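Local coordinates for protein transcription elongation factor SPT6 (Candida glabrata, PDB 3PJP) that binds the phosphorylated C-terminal repeat domain of RNA polymerase II through its tandem SH2 domains, and probably acts as a histone H3-H4 chaperone during transcription elongation, at residues K132-S138 against Y148-N154. Numbering follows the deposited sequence.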
ATOM      1  N   LYS A 132     -18.894 -23.365   4.552  1.00 33.49           N
ATOM      2  CA  LYS A 132     -18.238 -22.257   5.242  1.00 37.60           C
ATOM      3  C   LYS A 132     -17.622 -21.256   4.271  1.00 31.51           C
ATOM      4  O   LYS A 132     -16.910 -21.631   3.343  1.00 34.71           O
ATOM      5  CB  LYS A 132     -17.152 -22.776   6.190  1.00 45.18           C
ATOM      6  CG  LYS A 132     -17.678 -23.543   7.391  1.00 53.32           C
ATOM      7  CD  LYS A 132     -18.290 -22.611   8.426  1.00 54.78           C
ATOM      8  CE  LYS A 132     -17.376 -22.450   9.629  1.00 53.54           C
ATOM      9  NZ  LYS A 132     -16.043 -21.897   9.255  1.00 53.06           N
ATOM     10  N   SER A 133     -17.896 -19.979   4.494  1.00 30.20           N
ATOM     11  CA  SER A 133     -17.242 -18.936   3.725  1.00 27.10           C
ATOM     12  C   SER A 133     -15.788 -18.837   4.176  1.00 27.25           C
ATOM     13  O   SER A 133     -15.455 -19.178   5.308  1.00 26.70           O
ATOM     14  CB  SER A 133     -17.956 -17.601   3.924  1.00 29.22           C
ATOM     15  OG  SER A 133     -17.907 -17.199   5.284  1.00 27.70           O
ATOM     16  N   VAL A 134     -14.918 -18.378   3.287  1.00 21.32           N
ATOM     17  CA  VAL A 134     -13.530 -18.158   3.657  1.00 21.11           C
ATOM     18  C   VAL A 134     -13.015 -16.950   2.902  1.00 19.65           C
ATOM     19  O   VAL A 134     -13.503 -16.632   1.816  1.00 19.20           O
ATOM     20  CB  VAL A 134     -12.650 -19.394   3.376  1.00 24.72           C
ATOM     21  CG1 VAL A 134     -12.504 -19.621   1.878  1.00 23.39           C
ATOM     22  CG2 VAL A 134     -11.287 -19.248   4.033  1.00 28.27           C
ATOM     23  N   TYR A 135     -12.048 -16.258   3.495  1.00 19.97           N
ATOM     24  CA  TYR A 135     -11.370 -15.169   2.804  1.00 24.41           C
ATOM     25  C   TYR A 135      -9.969 -14.941   3.357  1.00 19.29           C
ATOM     26  O   TYR A 135      -9.722 -15.116   4.553  1.00 21.67           O
ATOM     27  CB  TYR A 135     -12.194 -13.873   2.844  1.00 24.81           C
ATOM     28  CG  TYR A 135     -12.319 -13.194   4.198  1.00 22.28           C
ATOM     29  CD1 TYR A 135     -11.495 -12.132   4.541  1.00 23.71           C
ATOM     30  CD2 TYR A 135     -13.295 -13.585   5.109  1.00 21.19           C
ATOM     31  CE1 TYR A 135     -11.619 -11.492   5.768  1.00 27.81           C
ATOM     32  CE2 TYR A 135     -13.427 -12.949   6.340  1.00 27.87           C
ATOM     33  CZ  TYR A 135     -12.585 -11.905   6.657  1.00 29.60           C
ATOM     34  OH  TYR A 135     -12.706 -11.268   7.869  1.00 30.01           O
ATOM     35  N   TYR A 136      -9.058 -14.559   2.468  1.00 18.77           N
ATOM     36  CA  TYR A 136      -7.680 -14.253   2.831  1.00 19.30           C
ATOM     37  C   TYR A 136      -7.205 -12.996   2.122  1.00 19.53           C
ATOM     38  O   TYR A 136      -7.716 -12.653   1.059  1.00 17.63           O
ATOM     39  CB  TYR A 136      -6.770 -15.420   2.464  1.00 19.15           C
ATOM     40  CG  TYR A 136      -7.057 -16.658   3.270  1.00 22.91           C
ATOM     41  CD1 TYR A 136      -6.909 -16.655   4.650  1.00 26.30           C
ATOM     42  CD2 TYR A 136      -7.481 -17.829   2.653  1.00 30.00           C
ATOM     43  CE1 TYR A 136      -7.176 -17.792   5.399  1.00 31.82           C
ATOM     44  CE2 TYR A 136      -7.745 -18.967   3.389  1.00 32.12           C
ATOM     45  CZ  TYR A 136      -7.595 -18.942   4.762  1.00 31.98           C
ATOM     46  OH  TYR A 136      -7.860 -20.073   5.498  1.00 38.95           O
ATOM     47  N   PHE A 137      -6.237 -12.310   2.729  1.00 18.78           N
ATOM     48  CA  PHE A 137      -5.505 -11.229   2.081  1.00 16.50           C
ATOM     49  C   PHE A 137      -4.135 -11.763   1.709  1.00 16.58           C
ATOM     50  O   PHE A 137      -3.576 -12.602   2.422  1.00 17.20           O
ATOM     51  CB  PHE A 137      -5.329 -10.040   3.040  1.00 17.72           C
ATOM     52  CG  PHE A 137      -6.615  -9.465   3.546  1.00 16.04           C
ATOM     53  CD1 PHE A 137      -7.338  -8.565   2.781  1.00 18.53           C
ATOM     54  CD2 PHE A 137      -7.098  -9.816   4.794  1.00 21.34           C
ATOM     55  CE1 PHE A 137      -8.522  -8.028   3.250  1.00 21.19           C
ATOM     56  CE2 PHE A 137      -8.287  -9.283   5.269  1.00 20.73           C
ATOM     57  CZ  PHE A 137      -8.994  -8.389   4.502  1.00 18.25           C
ATOM     58  N   SER A 138      -3.602 -11.287   0.588  1.00 15.88           N
ATOM     59  CA  SER A 138      -2.228 -11.587   0.199  1.00 12.96           C
ATOM     60  C   SER A 138      -1.613 -10.411  -0.566  1.00 13.65           C
ATOM     61  O   SER A 138      -2.313  -9.510  -1.019  1.00 17.42           O
ATOM     62  CB  SER A 138      -2.178 -12.878  -0.632  1.00 15.10           C
ATOM     63  OG  SER A 138      -2.923 -12.730  -1.821  1.00 17.55           O
ATOM     64  N   TYR A 148      -4.401  -8.510  -2.567  1.00 13.55           N
ATOM     65  CA  TYR A 148      -5.589  -9.221  -3.018  1.00 15.31           C
ATOM     66  C   TYR A 148      -6.481  -9.541  -1.829  1.00 16.60           C
ATOM     67  O   TYR A 148      -5.996  -9.771  -0.720  1.00 18.49           O
ATOM     68  CB  TYR A 148      -5.234 -10.528  -3.721  1.00 15.66           C
ATOM     69  CG  TYR A 148      -4.327 -10.383  -4.901  1.00 16.94           C
ATOM     70  CD1 TYR A 148      -4.752  -9.750  -6.062  1.00 17.13           C
ATOM     71  CD2 TYR A 148      -3.040 -10.898  -4.861  1.00 17.52           C
ATOM     72  CE1 TYR A 148      -3.906  -9.633  -7.156  1.00 20.25           C
ATOM     73  CE2 TYR A 148      -2.189 -10.783  -5.938  1.00 21.32           C
ATOM     74  CZ  TYR A 148      -2.621 -10.154  -7.084  1.00 22.81           C
ATOM     75  OH  TYR A 148      -1.750 -10.060  -8.154  1.00 22.12           O
ATOM     76  N   LEU A 149      -7.788  -9.526  -2.066  1.00 13.29           N
ATOM     77  CA  LEU A 149      -8.772 -10.039  -1.131  1.00 14.72           C
ATOM     78  C   LEU A 149      -9.498 -11.144  -1.885  1.00 14.80           C
ATOM     79  O   LEU A 149     -10.274 -10.870  -2.792  1.00 16.48           O
ATOM     80  CB  LEU A 149      -9.745  -8.933  -0.730  1.00 17.23           C
ATOM     81  CG  LEU A 149     -11.055  -9.257  -0.000  1.00 19.69           C
ATOM     82  CD1 LEU A 149     -10.891 -10.303   1.096  1.00 22.97           C
ATOM     83  CD2 LEU A 149     -11.623  -7.975   0.581  1.00 23.06           C
ATOM     84  N   ILE A 150      -9.204 -12.388  -1.525  1.00 12.94           N
ATOM     85  CA  ILE A 150      -9.681 -13.551  -2.276  1.00 12.08           C
ATOM     86  C   ILE A 150     -10.640 -14.314  -1.369  1.00 15.22           C
ATOM     87  O   ILE A 150     -10.318 -14.591  -0.210  1.00 16.85           O
ATOM     88  CB  ILE A 150      -8.515 -14.454  -2.690  1.00 14.11           C
ATOM     89  CG1 ILE A 150      -7.390 -13.612  -3.312  1.00 20.37           C
ATOM     90  CG2 ILE A 150      -8.990 -15.554  -3.653  1.00 14.99           C
ATOM     91  CD1 ILE A 150      -6.181 -14.406  -3.746  1.00 23.42           C
ATOM     92  N   PHE A 151     -11.822 -14.630  -1.889  1.00 13.85           N
ATOM     93  CA  PHE A 151     -12.906 -15.163  -1.058  1.00 16.18           C
ATOM     94  C   PHE A 151     -13.864 -16.072  -1.821  1.00 17.31           C
ATOM     95  O   PHE A 151     -13.969 -16.014  -3.044  1.00 16.94           O
ATOM     96  CB  PHE A 151     -13.689 -14.027  -0.369  1.00 17.87           C
ATOM     97  CG  PHE A 151     -14.372 -13.075  -1.320  1.00 16.68           C
ATOM     98  CD1 PHE A 151     -15.713 -13.218  -1.613  1.00 20.39           C
ATOM     99  CD2 PHE A 151     -13.680 -12.026  -1.901  1.00 21.38           C
ATOM    100  CE1 PHE A 151     -16.355 -12.342  -2.477  1.00 18.24           C
ATOM    101  CE2 PHE A 151     -14.324 -11.136  -2.766  1.00 18.96           C
ATOM    102  CZ  PHE A 151     -15.671 -11.303  -3.050  1.00 18.05           C
ATOM    103  N   LYS A 152     -14.570 -16.903  -1.066  1.00 18.23           N
ATOM    104  CA  LYS A 152     -15.547 -17.822  -1.623  1.00 20.14           C
ATOM    105  C   LYS A 152     -16.585 -18.079  -0.540  1.00 22.04           C
ATOM    106  O   LYS A 152     -16.240 -18.442   0.590  1.00 23.20           O
ATOM    107  CB  LYS A 152     -14.844 -19.117  -2.031  1.00 17.99           C
ATOM    108  CG  LYS A 152     -15.679 -20.096  -2.822  1.00 23.73           C
ATOM    109  CD  LYS A 152     -14.829 -21.312  -3.198  1.00 22.92           C
ATOM    110  CE  LYS A 152     -15.631 -22.361  -3.962  1.00 28.01           C
ATOM    111  NZ  LYS A 152     -15.778 -21.961  -5.378  1.00 29.51           N
ATOM    112  N   LEU A 153     -17.853 -17.865  -0.882  1.00 18.90           N
ATOM    113  CA  LEU A 153     -18.956 -17.925   0.070  1.00 25.97           C
ATOM    114  C   LEU A 153     -19.301 -19.353   0.506  1.00 24.64           C
ATOM    115  O   LEU A 153     -19.579 -19.608   1.678  1.00 25.63           O
ATOM    116  CB  LEU A 153     -20.196 -17.269  -0.545  1.00 25.66           C
ATOM    117  CG  LEU A 153     -21.453 -17.284   0.325  1.00 31.76           C
ATOM    118  CD1 LEU A 153     -21.356 -16.258   1.449  1.00 33.92           C
ATOM    119  CD2 LEU A 153     -22.695 -17.045  -0.521  1.00 34.13           C
ATOM    120  N   ASN A 154     -19.293 -20.270  -0.454  1.00 22.34           N
ATOM    121  CA  ASN A 154     -19.563 -21.680  -0.201  1.00 27.71           C
ATOM    122  C   ASN A 154     -19.277 -22.467  -1.468  1.00 24.81           C
ATOM    123  O   ASN A 154     -18.907 -21.891  -2.490  1.00 24.28           O
ATOM    124  CB  ASN A 154     -21.015 -21.882   0.235  1.00 31.09           C
ATOM    125  CG  ASN A 154     -22.002 -21.310  -0.762  1.00 28.92           C
ATOM    126  OD1 ASN A 154     -21.870 -21.513  -1.970  1.00 24.56           O
ATOM    127  ND2 ASN A 154     -22.981 -20.566  -0.264  1.00 31.83           N
TER
HETATM  128  O   HOH W   1     -15.330 -21.136   0.915  1.00 35.90           O
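Leu149 turns its CG anti to the backbone N (chi1 167°), which carries CD1 across to the rings of Tyr135 and Phe137 on the neighbouring strand. There its CD1 lies 3.9 Å from CE1 of Phe137, whose side chain runs beside it in the same direction, and equally close to CD1 of Tyr135, which it meets at a slant. Tyr135 and Phe151 both hold CG between the backbone N and the carbonyl carbon; at this non-hydrogen-bonded pair CB of Tyr135 and CB of Phe151 approach to 3.5 Å, while the ends of both side chains lead away from the opposite strand. Both rings go on to meet Phe188 of helix 181-191, edge-to-face in the case of Phe151, and Leu149 also touches the Phe188 side chain.

The other face carries Val134, Tyr136 and Ile150, which rest on Ile122 of helix 115-128. Farther along, OG of Ser138 sits in the plane of the Tyr148 ring, at its edge, 3.6 Å from CD2.

Six backbone hydrogen bonds, two at each of the pairs Val134-Lys152, Tyr136-Ile150 and Ser138-Tyr148, fix this register. The straightest joins Ile150 N to Tyr136 O (3.0 Å, 171° at the hydrogen). Between these pairs, CA-H...O contacts such as Tyr135 CA to Ile150 O, at 3.2 Å, add to the seam. Beyond the Val134-Lys152 pair, a water lies within hydrogen-bonding distance of Lys132 O and Lys152 O, though it may not serve both at once.

The arrangement is an antiparallel beta hairpin in the central sheet of the second SH2 domain of the tandem, with one helix packed on each face, as in the SH2 fold, a central sheet flanked by two helices.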